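Local structure of putative hydrolase YdeN (Bacillus subtilis, 1UXO) at residues A[15-20]-A[38-43]; A[50-55]-A[72-77]. The protein is a putative hydrolase of the RBBP9 family with an alpha/beta-hydrolase fold, probably acting through a serine-centred charge relay. The protein carries 2 engineered substitutions. All coordinates share one frame; numbering follows the deposited sequence.

Overall arrangement
Contact 1 joins the loop after strand 6-10 to the end of strand 35-39, the outermost strand on one side of the parallel sheet; contact 2 joins the next helix, 49-57, to the turn between strand 67-72 and helix 75-84. Their centres are 11 Å apart, and the chain completes contact 1 before contact 2 begins. Segments 38-43 and 50-55 touch directly: Met-41 packs on the Trp-52 ring, and Trp-52 NE1 probably donates a hydrogen bond to Pro-42 O (3.0 Å). Contact 1 lies away from the predicted catalytic residues. Contact 2 contains one of them, Ser-73, and its Leu-74 side chain lies about 8 Å from the side chain of His-166 and about 11 Å from that of Asp-139.

Contact 1: A[15-20]-A[38-43]; sequences ASSTNH and ILNMPN
Ser-17 meets Asn-40 and Ile-38 at the surface of the alpha/beta-hydrolase fold, where a type I beta turn, Ser-16 to Asn-19, rests against the end of strand 35-39. The Asn-40 amide grips Ser-17 at two points. Its OD1 accepts from Ser-17 N at 2.8 Å, with the donor tilted 18° from the carbonyl plane and an N-H...O angle of 141°. Its ND2 donates a weak bond to Ser-17 OG at 3.2 Å. That hydroxyl is placed by chi1 of 64°, which tucks OG between the backbone N and the carbonyl carbon, on the same side as the N-H that binds OD1. Backbone and side chain of one serine thus engage both ends of a single amide and limit its rotation. Beside this polar pair, Ile-38 supplies the apolar part of the contact: its CG2 branch presses on Ser-17 CB at 3.4 Å, tighter than usual for two carbons, while CD1 reaches along toward Ser-17 O. The Ile-38 side chain also touches Phe-22 and Lys-26 of helix 22-31. The turn is braced from within, since Asn-19 N bonds back to Ser-16 O, and Asn-19 OD1 takes Ser-16 N on a lone pair in the carbonyl plane at 2.9 Å; Asn-19 ND2 is held in turn by Glu-169. Farther along, where the segments diverge, a water spans them, giving one bond to Met-41 O at 2.9 Å and a weak one to Ala-15 O at 3.4 Å.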
ATOM      1  N   ALA A  15       8.118  -5.674   9.489  1.00 13.35           N
ATOM      2  CA  ALA A  15       7.910  -6.689   8.502  1.00 12.10           C
ATOM      3  C   ALA A  15       9.020  -6.592   7.472  1.00 11.87           C
ATOM      4  O   ALA A  15       9.713  -5.595   7.422  1.00 11.05           O
ATOM      5  CB  ALA A  15       6.551  -6.526   7.852  1.00 12.40           C
ATOM      6  N   SER A  16       9.127  -7.628   6.637  1.00 11.82           N
ATOM      7  CA  SER A  16       9.975  -7.653   5.448  1.00 12.45           C
ATOM      8  C   SER A  16       9.284  -8.445   4.346  1.00 12.27           C
ATOM      9  O   SER A  16       8.149  -8.938   4.503  1.00 11.84           O
ATOM     10  CB  SER A  16      11.348  -8.323   5.750  1.00 13.18           C
ATOM     11  OG  SER A  16      11.221  -9.751   5.871  1.00 13.36           O
ATOM     12  N   SER A  17       9.989  -8.598   3.233  1.00 11.91           N
ATOM     13  CA  SER A  17       9.434  -9.170   2.022  1.00 11.99           C
ATOM     14  C   SER A  17       9.018 -10.617   2.193  1.00 12.49           C
ATOM     15  O   SER A  17       8.278 -11.145   1.363  1.00 12.81           O
ATOM     16  CB  SER A  17      10.463  -9.041   0.900  1.00 12.40           C
ATOM     17  OG  SER A  17      11.613  -9.816   1.218  1.00 12.65           O
ATOM     18  N   THR A  18       9.445 -11.275   3.280  1.00 13.09           N
ATOM     19  CA  THR A  18       9.123 -12.676   3.441  1.00 13.29           C
ATOM     20  C   THR A  18       7.861 -12.907   4.263  1.00 12.81           C
ATOM     21  O   THR A  18       7.407 -14.066   4.376  1.00 13.26           O
ATOM     22  CB  THR A  18      10.275 -13.478   4.130  1.00 14.40           C
ATOM     23  OG1 THR A  18      10.552 -12.910   5.420  1.00 13.99           O
ATOM     24  CG2 THR A  18      11.545 -13.471   3.304  1.00 16.20           C
ATOM     25  N   ASN A  19       7.319 -11.847   4.862  1.00 11.88           N
ATOM     26  CA  ASN A  19       6.197 -11.942   5.799  1.00 11.83           C
ATOM     27  C   ASN A  19       4.817 -11.886   5.109  1.00 11.36           C
ATOM     28  O   ASN A  19       4.669 -11.453   3.945  1.00 10.07           O
ATOM     29  CB  ASN A  19       6.243 -10.806   6.826  1.00 12.62           C
ATOM     30  CG  ASN A  19       7.416 -10.961   7.842  1.00 14.20           C
ATOM     31  OD1 ASN A  19       8.282 -10.051   7.983  1.00 14.34           O
ATOM     32  ND2 ASN A  19       7.436 -12.086   8.568  1.00 13.05           N
ATOM     33  N   HIS A  20       3.818 -12.325   5.856  1.00 10.56           N
ATOM     34  CA  HIS A  20       2.406 -12.120   5.511  1.00  9.94           C
ATOM     35  C   HIS A  20       2.078 -12.741   4.140  1.00  9.16           C
ATOM     36  O   HIS A  20       2.538 -13.872   3.829  1.00  9.14           O
ATOM     37  CB  HIS A  20       2.035 -10.608   5.705  1.00  9.71           C
ATOM     38  CG  HIS A  20       2.532 -10.062   7.011  1.00  9.91           C
ATOM     39  ND1 HIS A  20       2.516 -10.810   8.157  1.00  9.33           N
ATOM     40  CD2 HIS A  20       3.083  -8.875   7.345  1.00  9.42           C
ATOM     41  CE1 HIS A  20       3.071 -10.122   9.142  1.00  8.87           C
ATOM     42  NE2 HIS A  20       3.405  -8.935   8.671  1.00  9.15           N
ATOM     43  N   ILE A  38       8.649  -7.449  -4.429  1.00 10.68           N
ATOM     44  CA  ILE A  38       8.426  -7.038  -3.082  1.00  9.62           C
ATOM     45  C   ILE A  38       9.610  -6.192  -2.609  1.00 10.64           C
ATOM     46  O   ILE A  38      10.746  -6.671  -2.593  1.00 12.81           O
ATOM     47  CB  ILE A  38       8.235  -8.245  -2.144  1.00  8.89           C
ATOM     48  CG1 ILE A  38       7.206  -9.281  -2.696  1.00  9.48           C
ATOM     49  CG2 ILE A  38       7.837  -7.706  -0.775  1.00 10.13           C
ATOM     50  CD1 ILE A  38       7.365 -10.650  -2.162  1.00  8.87           C
ATOM     51  N   LEU A  39       9.337  -4.974  -2.183  1.00 10.93           N
ATOM     52  CA  LEU A  39      10.391  -4.051  -1.799  1.00 11.79           C
ATOM     53  C   LEU A  39      10.574  -4.079  -0.304  1.00 13.11           C
ATOM     54  O   LEU A  39       9.596  -3.829   0.446  1.00 18.97           O
ATOM     55  CB  LEU A  39      10.008  -2.635  -2.197  1.00 11.38           C
ATOM     56  CG  LEU A  39       9.836  -2.416  -3.678  1.00 12.43           C
ATOM     57  CD1 LEU A  39       9.636  -0.926  -3.952  1.00 14.89           C
ATOM     58  CD2 LEU A  39      11.001  -2.942  -4.464  1.00 14.72           C
ATOM     59  N   ASN A  40      11.802  -4.174   0.148  1.00 10.40           N
ATOM     60  CA  ASN A  40      12.102  -4.044   1.552  1.00 10.48           C
ATOM     61  C   ASN A  40      12.441  -2.608   1.881  1.00 11.34           C
ATOM     62  O   ASN A  40      13.131  -1.920   1.105  1.00 11.20           O
ATOM     63  CB  ASN A  40      13.261  -4.940   1.937  1.00 10.78           C
ATOM     64  CG  ASN A  40      12.887  -6.384   1.955  1.00 12.24           C
ATOM     65  OD1 ASN A  40      12.045  -6.777   2.774  1.00 14.41           O
ATOM     66  ND2 ASN A  40      13.488  -7.195   1.068  1.00  9.82           N
HETATM   67  N   MSE A  41      11.964  -2.155   3.037  1.00 10.92           N
HETATM   68  CA  MSE A  41      12.295  -0.831   3.548  1.00 12.47           C
HETATM   69  C   MSE A  41      13.386  -0.911   4.627  1.00 12.83           C
HETATM   70  O   MSE A  41      13.491  -1.917   5.337  1.00 14.25           O
HETATM   71  CB  MSE A  41      11.046  -0.168   4.112  1.00 11.83           C
HETATM   72  CG  MSE A  41       9.951   0.006   3.087  1.00 12.75           C
HETATM   73 SE   MSE A  41      10.308   1.446   1.765  1.00 17.96          SE
HETATM   74  CE  MSE A  41      10.573   0.278   0.110  1.00 16.06           C
ATOM     75  N   PRO A  42      14.179   0.142   4.787  1.00 12.93           N
ATOM     76  CA  PRO A  42      15.223   0.130   5.828  1.00 14.06           C
ATOM     77  C   PRO A  42      14.673   0.198   7.247  1.00 14.60           C
ATOM     78  O   PRO A  42      13.711   0.864   7.530  1.00 13.49           O
ATOM     79  CB  PRO A  42      16.083   1.348   5.497  1.00 14.56           C
ATOM     80  CG  PRO A  42      15.285   2.179   4.632  1.00 14.73           C
ATOM     81  CD  PRO A  42      14.197   1.368   3.991  1.00 13.41           C
ATOM     82  N   ASN A  43      15.378  -0.485   8.137  1.00 14.73           N
ATOM     83  CA  ASN A  43      15.140  -0.434   9.559  1.00 15.23           C
ATOM     84  C   ASN A  43      13.668  -0.623   9.914  1.00 14.09           C
ATOM     85  O   ASN A  43      13.067   0.257  10.478  1.00 13.94           O
ATOM     86  CB  ASN A  43      15.675   0.888  10.051  1.00 16.13           C
ATOM     87  CG  ASN A  43      17.235   0.897  10.137  0.60 16.67           C
ATOM     88  OD1 ASN A  43      17.853  -0.111  10.454  0.60 19.62           O
ATOM     89  ND2 ASN A  43      17.847   1.991   9.673  0.60 15.97           N
TER
HETATM   90  O   HOH W   1      12.400  -4.607   5.653  1.00 18.79           O

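Contact 2: A[50-55]-A[72-77]; sequences EDWLDT and HSLGCP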
ATOM      1  N   GLU A  50      11.869   9.591   6.037  1.00 13.37           N
ATOM      2  CA  GLU A  50      12.835  10.030   5.016  1.00 14.77           C
ATOM      3  C   GLU A  50      13.626   8.880   4.394  1.00 13.20           C
ATOM      4  O   GLU A  50      13.853   8.888   3.232  1.00 12.59           O
ATOM      5  CB  GLU A  50      13.770  11.158   5.518  1.00 17.09           C
ATOM      6  CG  GLU A  50      12.986  12.416   5.812  1.00 23.99           C
ATOM      7  CD  GLU A  50      12.131  12.940   4.641  1.00 30.83           C
ATOM      8  OE1 GLU A  50      12.642  12.962   3.469  1.00 34.16           O
ATOM      9  OE2 GLU A  50      10.947  13.320   4.913  1.00 34.01           O
ATOM     10  N   ASP A  51      13.975   7.874   5.185  1.00 12.51           N
ATOM     11  CA  ASP A  51      14.719   6.721   4.672  1.00 12.24           C
ATOM     12  C   ASP A  51      13.813   5.822   3.822  1.00 10.95           C
ATOM     13  O   ASP A  51      14.238   5.330   2.824  1.00  9.72           O
ATOM     14  CB  ASP A  51      15.345   5.933   5.796  1.00 11.90           C
ATOM     15  CG  ASP A  51      16.375   6.750   6.587  1.00 16.82           C
ATOM     16  OD1 ASP A  51      17.063   7.573   5.946  1.00 18.43           O
ATOM     17  OD2 ASP A  51      16.549   6.646   7.854  1.00 17.12           O
ATOM     18  N   TRP A  52      12.542   5.668   4.200  1.00  9.39           N
ATOM     19  CA  TRP A  52      11.607   4.881   3.387  1.00  9.10           C
ATOM     20  C   TRP A  52      11.415   5.609   2.009  1.00  8.94           C
ATOM     21  O   TRP A  52      11.438   4.947   0.923  1.00  8.80           O
ATOM     22  CB  TRP A  52      10.281   4.652   4.123  1.00  9.48           C
ATOM     23  CG  TRP A  52      10.353   3.567   5.131  1.00  9.80           C
ATOM     24  CD1 TRP A  52      11.410   3.261   5.947  1.00  9.14           C
ATOM     25  CD2 TRP A  52       9.330   2.596   5.421  1.00 10.81           C
ATOM     26  NE1 TRP A  52      11.104   2.174   6.722  1.00 11.01           N
ATOM     27  CE2 TRP A  52       9.834   1.747   6.426  1.00 10.51           C
ATOM     28  CE3 TRP A  52       8.025   2.364   4.935  1.00  9.89           C
ATOM     29  CZ2 TRP A  52       9.114   0.656   6.940  1.00 11.14           C
ATOM     30  CZ3 TRP A  52       7.324   1.282   5.429  1.00  9.90           C
ATOM     31  CH2 TRP A  52       7.871   0.436   6.431  1.00  9.63           C
ATOM     32  N   LEU A  53      11.206   6.935   2.039  1.00  9.51           N
ATOM     33  CA  LEU A  53      11.106   7.694   0.786  1.00 10.14           C
ATOM     34  C   LEU A  53      12.361   7.611  -0.095  1.00 10.30           C
ATOM     35  O   LEU A  53      12.250   7.481  -1.313  1.00  9.81           O
ATOM     36  CB  LEU A  53      10.756   9.165   1.071  1.00 11.23           C
ATOM     37  CG  LEU A  53       9.382   9.419   1.726  1.00 10.67           C
ATOM     38  CD1 LEU A  53       9.185  10.949   1.968  1.00 14.00           C
ATOM     39  CD2 LEU A  53       8.255   8.839   0.943  1.00 12.32           C
ATOM     40  N   ASP A  54      13.530   7.676   0.516  1.00 11.39           N
ATOM     41  CA  ASP A  54      14.813   7.513  -0.229  1.00 11.87           C
ATOM     42  C   ASP A  54      14.907   6.132  -0.873  1.00 11.72           C
ATOM     43  O   ASP A  54      15.307   6.024  -2.012  1.00 11.90           O
ATOM     44  CB  ASP A  54      16.040   7.721   0.670  1.00 14.11           C
ATOM     45  CG  ASP A  54      16.257   9.162   1.052  1.00 15.94           C
ATOM     46  OD1 ASP A  54      15.730  10.079   0.403  1.00 16.72           O
ATOM     47  OD2 ASP A  54      16.950   9.470   2.037  1.00 20.66           O
ATOM     48  N   THR A  55      14.469   5.067  -0.180  1.00 10.23           N
ATOM     49  CA  THR A  55      14.436   3.749  -0.790  1.00 10.33           C
ATOM     50  C   THR A  55      13.463   3.682  -1.953  1.00 10.46           C
ATOM     51  O   THR A  55      13.792   3.162  -3.038  1.00 10.51           O
ATOM     52  CB  THR A  55      14.137   2.686   0.282  1.00 10.41           C
ATOM     53  OG1 THR A  55      15.146   2.707   1.269  1.00 12.34           O
ATOM     54  CG2 THR A  55      14.220   1.311  -0.247  1.00 11.61           C
ATOM     55  N   HIS A  72       0.996  -2.315   2.429  1.00  7.81           N
ATOM     56  CA  HIS A  72       0.374  -2.764   3.626  1.00  8.90           C
ATOM     57  C   HIS A  72       0.742  -1.870   4.809  1.00  8.06           C
ATOM     58  O   HIS A  72       1.921  -1.523   5.020  1.00  8.29           O
ATOM     59  CB  HIS A  72       0.763  -4.221   3.943  1.00  8.38           C
ATOM     60  CG  HIS A  72       0.063  -4.786   5.161  1.00 11.26           C
ATOM     61  ND1 HIS A  72       0.748  -5.464   6.150  1.00 13.51           N
ATOM     62  CD2 HIS A  72      -1.251  -4.826   5.519  1.00 10.30           C
ATOM     63  CE1 HIS A  72      -0.110  -5.860   7.082  1.00 14.58           C
ATOM     64  NE2 HIS A  72      -1.326  -5.499   6.726  1.00 10.81           N
ATOM     65  N   SER A  73      -0.298  -1.433   5.496  1.00  7.72           N
ATOM     66  CA  SER A  73      -0.193  -0.711   6.757  1.00  9.06           C
ATOM     67  C   SER A  73       0.707   0.536   6.617  1.00  8.79           C
ATOM     68  O   SER A  73       0.404   1.425   5.776  1.00  8.67           O
ATOM     69  CB  SER A  73       0.205  -1.715   7.860  1.00 10.71           C
ATOM     70  OG  SER A  73      -0.038  -1.153   9.152  1.00 16.96           O
ATOM     71  N   LEU A  74       1.834   0.579   7.334  1.00  7.91           N
ATOM     72  CA  LEU A  74       2.761   1.753   7.256  1.00  7.94           C
ATOM     73  C   LEU A  74       3.273   2.060   5.864  1.00  7.13           C
ATOM     74  O   LEU A  74       3.550   3.226   5.534  1.00  6.70           O
ATOM     75  CB  LEU A  74       3.933   1.609   8.220  1.00  8.43           C
ATOM     76  CG  LEU A  74       4.780   2.844   8.478  1.00  8.64           C
ATOM     77  CD1 LEU A  74       3.991   3.988   9.216  1.00 10.90           C
ATOM     78  CD2 LEU A  74       6.088   2.461   9.237  1.00 10.78           C
ATOM     79  N   GLY A  75       3.341   1.060   4.992  1.00  7.31           N
ATOM     80  CA  GLY A  75       3.735   1.331   3.613  1.00  7.56           C
ATOM     81  C   GLY A  75       2.790   2.256   2.884  1.00  7.82           C
ATOM     82  O   GLY A  75       3.169   2.902   1.909  1.00  8.71           O
ATOM     83  N   CYS A  76       1.536   2.243   3.312  1.00  7.45           N
ATOM     84  CA  CYS A  76       0.504   3.124   2.746  1.00  7.78           C
ATOM     85  C   CYS A  76       0.826   4.622   2.861  1.00  7.49           C
ATOM     86  O   CYS A  76       0.930   5.279   1.804  1.00  6.61           O
ATOM     87  CB  CYS A  76      -0.887   2.736   3.248  1.00  8.53           C
ATOM     88  SG  CYS A  76      -1.333   1.018   2.881  1.00 10.88           S
ATOM     89  N   PRO A  77       0.957   5.187   4.075  1.00  8.17           N
ATOM     90  CA  PRO A  77       1.276   6.608   4.155  1.00  8.17           C
ATOM     91  C   PRO A  77       2.629   6.926   3.528  1.00  8.38           C
ATOM     92  O   PRO A  77       2.837   8.011   2.980  1.00  8.66           O
ATOM     93  CB  PRO A  77       1.232   6.923   5.659  1.00  8.76           C
ATOM     94  CG  PRO A  77       1.398   5.565   6.359  1.00  7.45           C
ATOM     95  CD  PRO A  77       0.698   4.630   5.424  1.00  8.86           C
TER
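Trp-52 and Gly-75 mark the nearest backbone approach, with their CA atoms 8.6 Å apart; one lies within helix 49-57, the other on the tight turn that leads into helix 75-84. The turn, His-72 to Gly-75, is of type II' and is closed by Gly-75 N bonding to His-72 O at 2.9 Å. One residue on, Cys-76 N bonds to Ser-73 O at 2.8 Å. A gap of this width is filled by the indole of Trp-52, which reaches from its helix to the turn. Leu-74 CD2 sits over one face of the six-membered ring in a CH-pi contact, 4.2 Å from the centroid and 24° off the ring normal, with CH2 the ring atom closest to it at 3.9 Å. The leucine gets there because its CG is anti to the backbone N (chi1 -167°), and the two side chains cross at about a right angle. Gly-75 meets the indole at its edge instead: its N and CA both lie 4.0 Å from Trp-52 CZ3. Beyond the two segments, Phe-114 touches both Leu-74 and Trp-52, meeting the indole edge-to-face, so the contact is part of a buried apolar cluster. Ser-73, predicted to belong to the charge relay, occupies the apex of the turn with positive phi (55°). The Trp-52 indole packs against the two residues that follow this serine, Leu-74 and Gly-75. A sharp turn between strand 67-72 and helix 75-84 with a serine in this strained conformation is the nucleophile elbow typical of alpha/beta hydrolases, consistent with Ser-73 as the nucleophile.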